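Local coordinates for protein arabinogalactan endo-1,4-beta-galactosidase (Ignisphaera aggregans, PDB 7OSK) that probably hydrolyses internal beta-1,4-galactosidic linkages of arabinogalactan, acting as the family 53 glycoside hydrolase domain of a longer protein, at residues I229-A234 against V253-I258; D184-G189 against P225-V230; F244-I249 against Q282-K287; V257-F262 against K287-E292. All blocks are in the same frame, centred on the assembly; numbering follows the deposited sequence. Where two conformers were deposited one is given.

How the contacts relate
Along the chain, contact 2 comes first: residues 184-189 are rejoined by 225-230 once helix 206-223 has been traversed. Contact 1 starts on the stretch where contact 2 ends, sharing Ile229 and Val230, and closes round helix 238-250 at residues 253-258. That helix opens contact 3 before contact 1 has closed, so the two cross; contact 3 closes at 282-287, past helix 270-283. Contact 4 runs from 257-262, which takes over Val257 and Ile258 from contact 1, to 287-292; it crosses contact 3 and shares Lys287 with it. Contacts 2, 1 and 4 thus join four successive barrel strands, whereas contact 3 ties together two helices of the outer layer.

Contact 1: residues I229-A234 against V253-I258; sequences IVIHLA and VSFDVI
Val230 pairs with Val257 and Ile231 with Ile258 as parallel beta bridges, in which Val257 O accepts from Ile231 N while Ile229 O takes two donors, Val257 N nearly along the C=O axis and Asp256 N tilted 27° from the carbonyl plane. Just before strand 257-261 a side chain extends this backbone pairing: Asp256 OD2 receives Ile229 N at 3.0 Å, almost straight (167° at the hydrogen), through the lone pair directed away from its other oxygen. Val230 and Val257 lie side by side and point the same way, Val230 CG2 resting 3.8 Å from Val257 CB. On the opposite side of the sheet Ile231 crosses Phe255 at about a right angle and lays CG1 over one ring face, 3.7 Å from the ring centroid, a CH-pi contact. Phe255 CB meanwhile meets Ile229 CG2 at 3.7 Å. An alanine in place of Phe255 would probably open a gap beside Ile231 CG1 and leave Lys286 without its cation-pi partner. Helix 206-223 packs on Ile229 through Ile217 and Val220, and helix 238-250, the connection of this beta-alpha-beta unit, sets Leu248 on Ile231 and Ile245 on Ile258.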
# COMPACT_ATOMS: atom_id res chain seq x y z
N ILE A 229 2.94 -12.82 -6.55
CA ILE A 229 2.45 -11.74 -7.39
C ILE A 229 1.13 -11.20 -6.85
O ILE A 229 0.24 -11.97 -6.48
CB ILE A 229 2.25 -12.23 -8.83
CG1 ILE A 229 3.52 -12.92 -9.34
CG2 ILE A 229 1.85 -11.07 -9.74
CD1 ILE A 229 4.79 -12.10 -9.17
N VAL A 230 1.03 -9.88 -6.80
CA VAL A 230 -0.15 -9.22 -6.26
C VAL A 230 -0.81 -8.32 -7.31
O VAL A 230 -0.19 -7.39 -7.82
CB VAL A 230 0.19 -8.36 -5.02
CG1 VAL A 230 -1.06 -7.74 -4.43
CG2 VAL A 230 0.92 -9.20 -3.98
N ILE A 231 -2.07 -8.63 -7.61
CA ILE A 231 -2.88 -7.78 -8.47
C ILE A 231 -3.73 -6.87 -7.60
O ILE A 231 -4.61 -7.34 -6.86
CB ILE A 231 -3.78 -8.62 -9.41
CG1 ILE A 231 -2.92 -9.43 -10.39
CG2 ILE A 231 -4.77 -7.74 -10.16
CD1 ILE A 231 -2.07 -8.59 -11.33
N HIS A 232 -3.47 -5.57 -7.68
CA HIS A 232 -4.10 -4.59 -6.80
C HIS A 232 -5.23 -3.86 -7.50
O HIS A 232 -5.06 -3.33 -8.60
CB HIS A 232 -3.05 -3.60 -6.30
CG HIS A 232 -3.56 -2.62 -5.29
ND1 HIS A 232 -2.87 -1.48 -4.95
CD2 HIS A 232 -4.68 -2.61 -4.54
CE1 HIS A 232 -3.54 -0.81 -4.04
NE2 HIS A 232 -4.66 -1.48 -3.77
N LEU A 233 -6.39 -3.83 -6.86
CA LEU A 233 -7.55 -3.11 -7.36
C LEU A 233 -8.11 -2.18 -6.30
O LEU A 233 -7.93 -2.41 -5.11
CB LEU A 233 -8.64 -4.09 -7.82
CG LEU A 233 -8.31 -4.96 -9.03
CD1 LEU A 233 -9.49 -5.86 -9.35
CD2 LEU A 233 -7.95 -4.12 -10.25
N ALA A 234 -8.78 -1.12 -6.75
CA ALA A 234 -9.37 -0.13 -5.84
C ALA A 234 -10.89 -0.21 -5.84
O ALA A 234 -11.52 -0.43 -6.88
CB ALA A 234 -8.91 1.26 -6.23
N VAL A 253 -2.80 -14.62 -17.17
CA VAL A 253 -2.08 -13.87 -16.16
C VAL A 253 -2.05 -14.66 -14.85
O VAL A 253 -3.08 -14.86 -14.21
CB VAL A 253 -2.70 -12.48 -15.91
CG1 VAL A 253 -1.97 -11.74 -14.79
CG2 VAL A 253 -2.67 -11.65 -17.18
N SER A 254 -0.86 -15.12 -14.48
CA SER A 254 -0.68 -15.89 -13.26
C SER A 254 -0.30 -14.98 -12.10
O SER A 254 0.70 -14.26 -12.16
CB SER A 254 0.38 -16.98 -13.46
OG SER A 254 1.61 -16.42 -13.87
N PHE A 255 -1.10 -15.02 -11.04
CA PHE A 255 -0.83 -14.25 -9.84
C PHE A 255 -1.39 -14.99 -8.64
O PHE A 255 -2.18 -15.91 -8.79
CB PHE A 255 -1.43 -12.84 -9.94
CG PHE A 255 -2.93 -12.84 -10.08
CD1 PHE A 255 -3.52 -13.15 -11.29
CD2 PHE A 255 -3.74 -12.52 -9.01
CE1 PHE A 255 -4.89 -13.15 -11.43
CE2 PHE A 255 -5.11 -12.51 -9.14
CZ PHE A 255 -5.69 -12.83 -10.35
N ASP A 256 -0.98 -14.57 -7.44
CA ASP A 256 -1.31 -15.30 -6.22
C ASP A 256 -2.29 -14.53 -5.34
O ASP A 256 -3.15 -15.13 -4.70
CB ASP A 256 -0.03 -15.60 -5.43
CG ASP A 256 1.00 -16.34 -6.26
OD1 ASP A 256 0.83 -17.56 -6.48
OD2 ASP A 256 2.00 -15.71 -6.67
N VAL A 257 -2.15 -13.21 -5.31
CA VAL A 257 -2.91 -12.39 -4.37
C VAL A 257 -3.80 -11.37 -5.07
O VAL A 257 -3.39 -10.74 -6.05
CB VAL A 257 -1.97 -11.63 -3.41
CG1 VAL A 257 -2.76 -10.96 -2.29
CG2 VAL A 257 -0.93 -12.58 -2.82
N ILE A 258 -5.02 -11.23 -4.56
CA ILE A 258 -5.93 -10.17 -4.99
C ILE A 258 -5.95 -9.09 -3.92
O ILE A 258 -6.54 -9.28 -2.85
CB ILE A 258 -7.35 -10.70 -5.22
CG1 ILE A 258 -7.35 -11.72 -6.36
CG2 ILE A 258 -8.31 -9.55 -5.56
CD1 ILE A 258 -8.59 -12.59 -6.40

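Contact 2: residues D184-G189 against P225-V230; sequences DMVQIG and PNIKIV
Met185 and Lys228 cross obliquely on one face of the sheet, and their chains differ in shape: the methionine is extended beyond CG, while the lysine is bent, its CE turned by a chi3 of -65°. Methyl CE of Met185 thereby meets Lys228 CE at 3.8 Å, and Lys228 NZ makes a weak hydrogen bond to Asn226 O. Farther along the same face Val230 directs CG2 at Met185 CB, 4.1 Å away, and sets its CB alongside Gln187 CB at the same distance. On the opposite side, methyl meets methyl where Val186 CG2 lies 3.5 Å from Ile227 CG2, and Ile188 CG1 comes to 3.6 Å from Ile229 CG2. This division illustrates the beta-alpha-beta unit of a TIM barrel: Met185, Gln187 and Val230 look into the barrel, whereas Ile188, Ile227 and Ile229 pack against helix 206-223, which links the two strands. The short strand axes are inclined at 33°, and the parallel pairing runs Lys228 N to Asp184 O, Val186 N to Lys228 O (2.9 Å), Val230 N to Val186 O, and Ile188 N to Val230 O (3.1 Å). A water lies 2.9 Å from Val230 O and near Gly189 O as well. The Asp184 side chain starts away from 225-230, and its OD2 accepts from Val131 N of strand 130-135.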
# COMPACT_ATOMS: atom_id res chain seq x y z
N ASP A 184 9.04 -10.29 -0.23
CA ASP A 184 8.30 -11.54 -0.20
C ASP A 184 7.16 -11.49 -1.20
O ASP A 184 6.79 -12.51 -1.79
CB ASP A 184 7.75 -11.82 1.20
CG ASP A 184 8.82 -11.73 2.28
OD1 ASP A 184 9.52 -12.73 2.51
OD2 ASP A 184 8.95 -10.64 2.89
N MET A 185 6.60 -10.30 -1.40
CA MET A 185 5.49 -10.09 -2.32
C MET A 185 5.74 -8.88 -3.22
O MET A 185 6.26 -7.86 -2.78
CB MET A 185 4.19 -9.90 -1.55
CG MET A 185 3.71 -11.17 -0.88
SD MET A 185 2.10 -11.04 -0.10
CE MET A 185 1.84 -12.76 0.34
N VAL A 186 5.34 -9.01 -4.48
CA VAL A 186 5.45 -7.92 -5.44
C VAL A 186 4.06 -7.57 -5.97
O VAL A 186 3.23 -8.44 -6.23
CB VAL A 186 6.38 -8.29 -6.61
CG1 VAL A 186 6.30 -7.25 -7.73
CG2 VAL A 186 7.81 -8.41 -6.10
N GLN A 187 3.83 -6.27 -6.12
CA GLN A 187 2.55 -5.75 -6.58
C GLN A 187 2.69 -5.11 -7.95
O GLN A 187 3.21 -4.00 -8.09
CB GLN A 187 2.00 -4.77 -5.54
CG GLN A 187 0.90 -3.85 -6.04
CD GLN A 187 0.19 -3.08 -4.93
OE1 GLN A 187 -0.53 -2.13 -5.20
NE2 GLN A 187 0.39 -3.50 -3.68
N ILE A 188 2.21 -5.82 -8.97
CA ILE A 188 2.38 -5.40 -10.36
C ILE A 188 1.45 -4.22 -10.67
O ILE A 188 0.31 -4.41 -11.07
CB ILE A 188 2.08 -6.55 -11.35
CG1 ILE A 188 2.80 -7.84 -10.93
CG2 ILE A 188 2.48 -6.16 -12.77
CD1 ILE A 188 4.32 -7.74 -10.90
N GLY A 189 1.96 -3.01 -10.48
CA GLY A 189 1.17 -1.81 -10.69
C GLY A 189 0.37 -1.47 -9.45
O GLY A 189 0.18 -2.32 -8.58
N PRO A 225 11.19 -17.51 -8.28
CA PRO A 225 9.82 -17.91 -8.61
C PRO A 225 8.93 -18.14 -7.39
O PRO A 225 7.79 -18.57 -7.54
CB PRO A 225 10.01 -19.22 -9.40
CG PRO A 225 11.50 -19.59 -9.23
CD PRO A 225 12.06 -18.69 -8.19
N ASN A 226 9.45 -17.84 -6.20
CA ASN A 226 8.69 -18.00 -4.96
C ASN A 226 8.22 -16.64 -4.45
O ASN A 226 7.49 -16.55 -3.45
CB ASN A 226 9.54 -18.72 -3.90
CG ASN A 226 8.77 -19.01 -2.62
OD1 ASN A 226 7.90 -19.88 -2.59
ND2 ASN A 226 9.09 -18.28 -1.55
N ILE A 227 8.63 -15.58 -5.13
CA ILE A 227 8.05 -14.26 -4.91
C ILE A 227 6.60 -14.32 -5.37
O ILE A 227 6.30 -14.83 -6.45
CB ILE A 227 8.80 -13.16 -5.69
CG1 ILE A 227 10.25 -13.08 -5.21
CG2 ILE A 227 8.11 -11.80 -5.51
CD1 ILE A 227 11.14 -12.23 -6.09
N LYS A 228 5.69 -13.80 -4.54
CA LYS A 228 4.27 -13.88 -4.84
C LYS A 228 3.77 -12.61 -5.53
O LYS A 228 4.13 -11.50 -5.16
CB LYS A 228 3.47 -14.14 -3.56
CG LYS A 228 3.61 -15.57 -3.07
CD LYS A 228 3.52 -15.71 -1.55
CE LYS A 228 4.69 -15.02 -0.84
NZ LYS A 228 5.83 -15.95 -0.56
N ILE A 229 2.94 -12.82 -6.55
CA ILE A 229 2.45 -11.74 -7.39
C ILE A 229 1.13 -11.20 -6.85
O ILE A 229 0.24 -11.97 -6.48
CB ILE A 229 2.25 -12.23 -8.83
CG1 ILE A 229 3.52 -12.92 -9.34
CG2 ILE A 229 1.85 -11.07 -9.74
CD1 ILE A 229 4.79 -12.10 -9.17
N VAL A 230 1.03 -9.88 -6.80
CA VAL A 230 -0.15 -9.22 -6.26
C VAL A 230 -0.81 -8.32 -7.31
O VAL A 230 -0.19 -7.39 -7.82
CB VAL A 230 0.19 -8.36 -5.02
CG1 VAL A 230 -1.06 -7.74 -4.43
CG2 VAL A 230 0.92 -9.20 -3.98
O HOH W 1 -1.16 -4.82 -8.77

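Contact 3: residues F244-I249 against Q282-K287; sequences FIDRLI and QRYDKK
In the outer helical layer of the barrel, helix 238-250 meets the end of helix 270-283 where Asp246 faces Arg283 and Tyr284. The carboxylate and guanidinium planes are nearly coplanar, 16° apart, and Arg283 grips side-on: NH2 donates to Asp246 OD2 at 2.9 Å, and NE lies 3.3 Å from Asp246 OD1 and 3.2 Å from OD2. All these bonds of the salt bridge use syn lone pairs. Arg283 reaches so far because its chain is extended from CG to NE. Tyr284 OH donates to Asp246 OD1 from another direction, the ring plane lying 82° from that of the carboxylate; OD1 thus accepts from both Tyr284 OH and Arg283 NE. An alanine in place of Asp246 would probably leave the Arg283 guanidinium without this countercharge and the Tyr284 hydroxyl without this acceptor. Tyr284, the first residue to leave the helix, starts the turn from helix 270-283 into strand 287-293, an alpha-to-beta step of the TIM barrel, and its ring is sandwiched. Over one face lies Ile245 CG2, 3.7 Å from the centroid in a CH-pi contact, and over the other is Arg283 CG. Ile249 CD1 comes obliquely to Tyr284 CD1 at 3.6 Å and also lies 4.0 Å from Lys286 CE. Beyond that carbon Lys286 is bent, chi4 -59° placing NZ, which hydrogen-bonds to Phe255 O.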
# COMPACT_ATOMS: atom_id res chain seq x y z
N PHE A 244 -13.28 -8.14 -14.12
CA PHE A 244 -11.88 -7.82 -14.34
C PHE A 244 -10.97 -9.03 -14.11
O PHE A 244 -10.08 -9.30 -14.91
CB PHE A 244 -11.45 -6.67 -13.42
CG PHE A 244 -10.06 -6.17 -13.69
CD1 PHE A 244 -8.97 -6.73 -13.06
CD2 PHE A 244 -9.85 -5.13 -14.59
CE1 PHE A 244 -7.69 -6.27 -13.31
CE2 PHE A 244 -8.58 -4.66 -14.84
CZ PHE A 244 -7.49 -5.23 -14.20
N ILE A 245 -11.21 -9.75 -13.01
CA ILE A 245 -10.35 -10.87 -12.65
C ILE A 245 -10.59 -12.08 -13.54
O ILE A 245 -9.64 -12.75 -13.95
CB ILE A 245 -10.55 -11.26 -11.17
CG1 ILE A 245 -10.12 -10.09 -10.27
CG2 ILE A 245 -9.75 -12.52 -10.82
CD1 ILE A 245 -10.39 -10.30 -8.79
N ASP A 246 -11.86 -12.37 -13.84
CA ASP A 246 -12.20 -13.43 -14.78
C ASP A 246 -11.44 -13.26 -16.09
O ASP A 246 -10.81 -14.20 -16.58
CB ASP A 246 -13.71 -13.45 -15.07
CG ASP A 246 -14.51 -14.08 -13.95
OD1 ASP A 246 -13.99 -14.21 -12.83
OD2 ASP A 246 -15.68 -14.44 -14.20
N ARG A 247 -11.49 -12.06 -16.65
CA ARG A 247 -10.83 -11.78 -17.91
C ARG A 247 -9.32 -11.85 -17.75
O ARG A 247 -8.60 -12.18 -18.70
CB ARG A 247 -11.24 -10.40 -18.44
CG ARG A 247 -10.95 -10.20 -19.92
CD ARG A 247 -11.38 -8.82 -20.39
NE ARG A 247 -11.23 -8.66 -21.84
CZ ARG A 247 -11.41 -7.51 -22.49
NH1 ARG A 247 -11.75 -6.41 -21.83
NH2 ARG A 247 -11.25 -7.47 -23.80
N LEU A 248 -8.83 -11.57 -16.55
CA LEU A 248 -7.40 -11.61 -16.27
C LEU A 248 -6.91 -13.05 -16.17
O LEU A 248 -5.91 -13.42 -16.79
CB LEU A 248 -7.09 -10.85 -14.98
CG LEU A 248 -5.68 -10.26 -14.85
CD1 LEU A 248 -5.47 -9.15 -15.87
CD2 LEU A 248 -5.46 -9.74 -13.44
N ILE A 249 -7.61 -13.86 -15.39
CA ILE A 249 -7.28 -15.27 -15.23
C ILE A 249 -7.36 -15.99 -16.58
O ILE A 249 -6.48 -16.78 -16.92
CB ILE A 249 -8.22 -15.95 -14.21
CG1 ILE A 249 -7.92 -15.42 -12.80
CG2 ILE A 249 -8.08 -17.48 -14.26
CD1 ILE A 249 -8.79 -16.01 -11.70
N GLN A 282 -15.24 -17.54 -2.95
CA GLN A 282 -16.07 -18.56 -3.58
C GLN A 282 -15.78 -18.68 -5.07
O GLN A 282 -15.85 -19.77 -5.63
CB GLN A 282 -17.56 -18.27 -3.37
CG GLN A 282 -18.47 -19.37 -3.92
CD GLN A 282 -19.94 -19.05 -3.79
OE1 GLN A 282 -20.52 -19.16 -2.71
NE2 GLN A 282 -20.56 -18.65 -4.90
N ARG A 283 -15.45 -17.57 -5.71
CA ARG A 283 -15.26 -17.55 -7.16
C ARG A 283 -13.81 -17.83 -7.55
O ARG A 283 -13.55 -18.28 -8.66
CB ARG A 283 -15.70 -16.21 -7.74
CG ARG A 283 -15.85 -16.23 -9.25
CD ARG A 283 -16.37 -14.91 -9.78
NE ARG A 283 -16.73 -14.99 -11.19
CZ ARG A 283 -17.94 -15.29 -11.65
NH1 ARG A 283 -18.94 -15.56 -10.81
NH2 ARG A 283 -18.17 -15.34 -12.95
N TYR A 284 -12.88 -17.55 -6.64
CA TYR A 284 -11.46 -17.68 -6.92
C TYR A 284 -10.72 -18.45 -5.83
O TYR A 284 -11.03 -18.31 -4.64
CB TYR A 284 -10.82 -16.30 -7.09
CG TYR A 284 -11.54 -15.40 -8.07
CD1 TYR A 284 -11.58 -15.72 -9.42
CD2 TYR A 284 -12.18 -14.24 -7.65
CE1 TYR A 284 -12.23 -14.91 -10.32
CE2 TYR A 284 -12.83 -13.42 -8.54
CZ TYR A 284 -12.85 -13.76 -9.88
OH TYR A 284 -13.50 -12.96 -10.78
N ASP A 285 -9.74 -19.25 -6.24
CA ASP A 285 -8.84 -19.93 -5.31
C ASP A 285 -7.53 -19.14 -5.23
O ASP A 285 -6.47 -19.62 -5.64
CB ASP A 285 -8.58 -21.38 -5.74
CG ASP A 285 -9.54 -22.37 -5.09
OD1 ASP A 285 -9.90 -22.18 -3.90
OD2 ASP A 285 -9.93 -23.34 -5.77
N LYS A 286 -7.63 -17.92 -4.73
CA LYS A 286 -6.48 -17.05 -4.54
C LYS A 286 -6.60 -16.29 -3.23
O LYS A 286 -7.68 -16.25 -2.62
CB LYS A 286 -6.33 -16.08 -5.71
CG LYS A 286 -5.98 -16.76 -7.02
CD LYS A 286 -5.86 -15.76 -8.15
CE LYS A 286 -5.52 -16.45 -9.46
NZ LYS A 286 -4.24 -17.20 -9.38
N LYS A 287 -5.50 -15.69 -2.80
CA LYS A 287 -5.46 -14.99 -1.52
C LYS A 287 -6.10 -13.60 -1.61
O LYS A 287 -6.15 -13.00 -2.68
CB LYS A 287 -4.02 -14.87 -1.03
CG LYS A 287 -3.35 -16.21 -0.74
CD LYS A 287 -4.06 -16.97 0.38
CE LYS A 287 -3.55 -18.40 0.50
NZ LYS A 287 -2.10 -18.47 0.80

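Contact 4: residues V257-F262 against K287-E292; sequences VIAISF and KILVAE
Val257 holds CG1 anti to its backbone N (chi1 -171°), which brings that methyl to 3.5 Å from Leu289 CB; Ile260 instead has CG1 beside the backbone N, and a chi2 of 159° carries CD1 to 3.9 Å from Ile288 CG2. These two meetings occupy opposite faces of one parallel strand pair. Ile258 N donates to Lys287 O at 2.8 Å and Leu289 N to Ile258 O at 2.9 Å, so the register begins regularly. It then slips by one residue in a beta bulge: Ile260 O faces both Ala291 N and Glu292 N, each a weak hydrogen bond, before Phe262 N to Glu292 O resumes the pairing at 2.9 Å. The extra residue, Ala291, turns CB toward Ala259 CB, 3.7 Å away. In the TIM barrel Val257, Ala259 and Leu289 line the interior, while Ile258, Ile260, Ile288 and Val290 form the outer face that receives Leu276, Leu280 and Phe273 of helix 270-283. At the C-terminal end of the strands, Ser261 OG, which sits 3.7 Å from Glu292 CB, is hydrogen-bonded to Glu191 and lies close to His232 NE2. Glu292, extended beyond CG, presents OE1 to Tyr263 OH and OE2 to Arg92 in a salt bridge. A hexane-1,6-diol, probably from the crystallisation liquor, lies about 5 Å from the Glu292 side chain, consistent with a pocket at the end where TIM-barrel glycosidases bind substrate.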
# COMPACT_ATOMS: atom_id res chain seq x y z
N VAL A 257 -2.15 -13.21 -5.31
CA VAL A 257 -2.91 -12.39 -4.37
C VAL A 257 -3.80 -11.37 -5.07
O VAL A 257 -3.39 -10.74 -6.05
CB VAL A 257 -1.97 -11.63 -3.41
CG1 VAL A 257 -2.76 -10.96 -2.29
CG2 VAL A 257 -0.93 -12.58 -2.82
N ILE A 258 -5.02 -11.23 -4.56
CA ILE A 258 -5.93 -10.17 -4.99
C ILE A 258 -5.95 -9.09 -3.92
O ILE A 258 -6.54 -9.28 -2.85
CB ILE A 258 -7.35 -10.70 -5.22
CG1 ILE A 258 -7.35 -11.72 -6.36
CG2 ILE A 258 -8.31 -9.55 -5.56
CD1 ILE A 258 -8.59 -12.59 -6.40
N ALA A 259 -5.32 -7.96 -4.21
CA ALA A 259 -5.19 -6.88 -3.23
C ALA A 259 -6.31 -5.86 -3.40
O ALA A 259 -6.79 -5.62 -4.51
CB ALA A 259 -3.84 -6.22 -3.36
N ILE A 260 -6.71 -5.25 -2.29
CA ILE A 260 -7.83 -4.32 -2.26
C ILE A 260 -7.44 -3.00 -1.61
O ILE A 260 -6.77 -2.98 -0.57
CB ILE A 260 -9.03 -4.92 -1.48
CG1 ILE A 260 -9.52 -6.20 -2.16
CG2 ILE A 260 -10.18 -3.92 -1.40
CD1 ILE A 260 -10.31 -7.11 -1.24
N SER A 261 -7.85 -1.90 -2.23
CA SER A 261 -7.79 -0.59 -1.58
C SER A 261 -9.16 -0.26 -1.03
O SER A 261 -10.09 -0.00 -1.80
CB SER A 261 -7.35 0.51 -2.56
OG SER A 261 -6.00 0.34 -2.95
N PHE A 262 -9.30 -0.29 0.29
CA PHE A 262 -10.57 0.02 0.92
C PHE A 262 -10.47 1.20 1.89
O PHE A 262 -9.99 1.07 3.01
CB PHE A 262 -11.13 -1.19 1.67
CG PHE A 262 -12.48 -0.93 2.28
CD1 PHE A 262 -13.57 -0.63 1.49
CD2 PHE A 262 -12.65 -0.96 3.66
CE1 PHE A 262 -14.80 -0.38 2.04
CE2 PHE A 262 -13.89 -0.72 4.22
CZ PHE A 262 -14.96 -0.42 3.41
N LYS A 287 -5.50 -15.69 -2.80
CA LYS A 287 -5.46 -14.99 -1.52
C LYS A 287 -6.10 -13.60 -1.61
O LYS A 287 -6.15 -13.00 -2.68
CB LYS A 287 -4.02 -14.87 -1.03
CG LYS A 287 -3.35 -16.21 -0.74
CD LYS A 287 -4.06 -16.97 0.38
CE LYS A 287 -3.55 -18.40 0.50
NZ LYS A 287 -2.10 -18.47 0.80
N ILE A 288 -6.57 -13.12 -0.46
CA ILE A 288 -7.27 -11.85 -0.37
C ILE A 288 -6.51 -10.90 0.54
O ILE A 288 -6.26 -11.22 1.70
CB ILE A 288 -8.70 -12.03 0.17
CG1 ILE A 288 -9.38 -13.24 -0.50
CG2 ILE A 288 -9.52 -10.76 -0.03
CD1 ILE A 288 -9.51 -13.13 -2.00
N LEU A 289 -6.15 -9.73 0.02
CA LEU A 289 -5.34 -8.77 0.75
C LEU A 289 -5.93 -7.36 0.68
O LEU A 289 -6.55 -6.99 -0.31
CB LEU A 289 -3.91 -8.76 0.18
CG LEU A 289 -2.93 -7.73 0.74
CD1 LEU A 289 -2.59 -8.05 2.19
CD2 LEU A 289 -1.67 -7.67 -0.11
N VAL A 290 -5.75 -6.60 1.76
CA VAL A 290 -6.04 -5.17 1.76
C VAL A 290 -4.72 -4.41 1.64
O VAL A 290 -4.00 -4.25 2.63
CB VAL A 290 -6.80 -4.74 3.03
CG1 VAL A 290 -7.11 -3.24 2.98
CG2 VAL A 290 -8.08 -5.54 3.19
N ALA A 291 -4.42 -3.94 0.44
CA ALA A 291 -3.14 -3.27 0.17
C ALA A 291 -3.12 -1.86 0.74
O ALA A 291 -2.06 -1.37 1.12
CB ALA A 291 -2.88 -3.23 -1.33
N GLU A 292 -4.27 -1.22 0.77
CA GLU A 292 -4.37 0.14 1.29
C GLU A 292 -5.68 0.36 2.03
O GLU A 292 -6.75 -0.04 1.57
CB GLU A 292 -4.24 1.17 0.17
CG GLU A 292 -2.87 1.19 -0.51
CD GLU A 292 -2.74 2.30 -1.54
OE1 GLU A 292 -3.66 3.14 -1.64
OE2 GLU A 292 -1.71 2.34 -2.24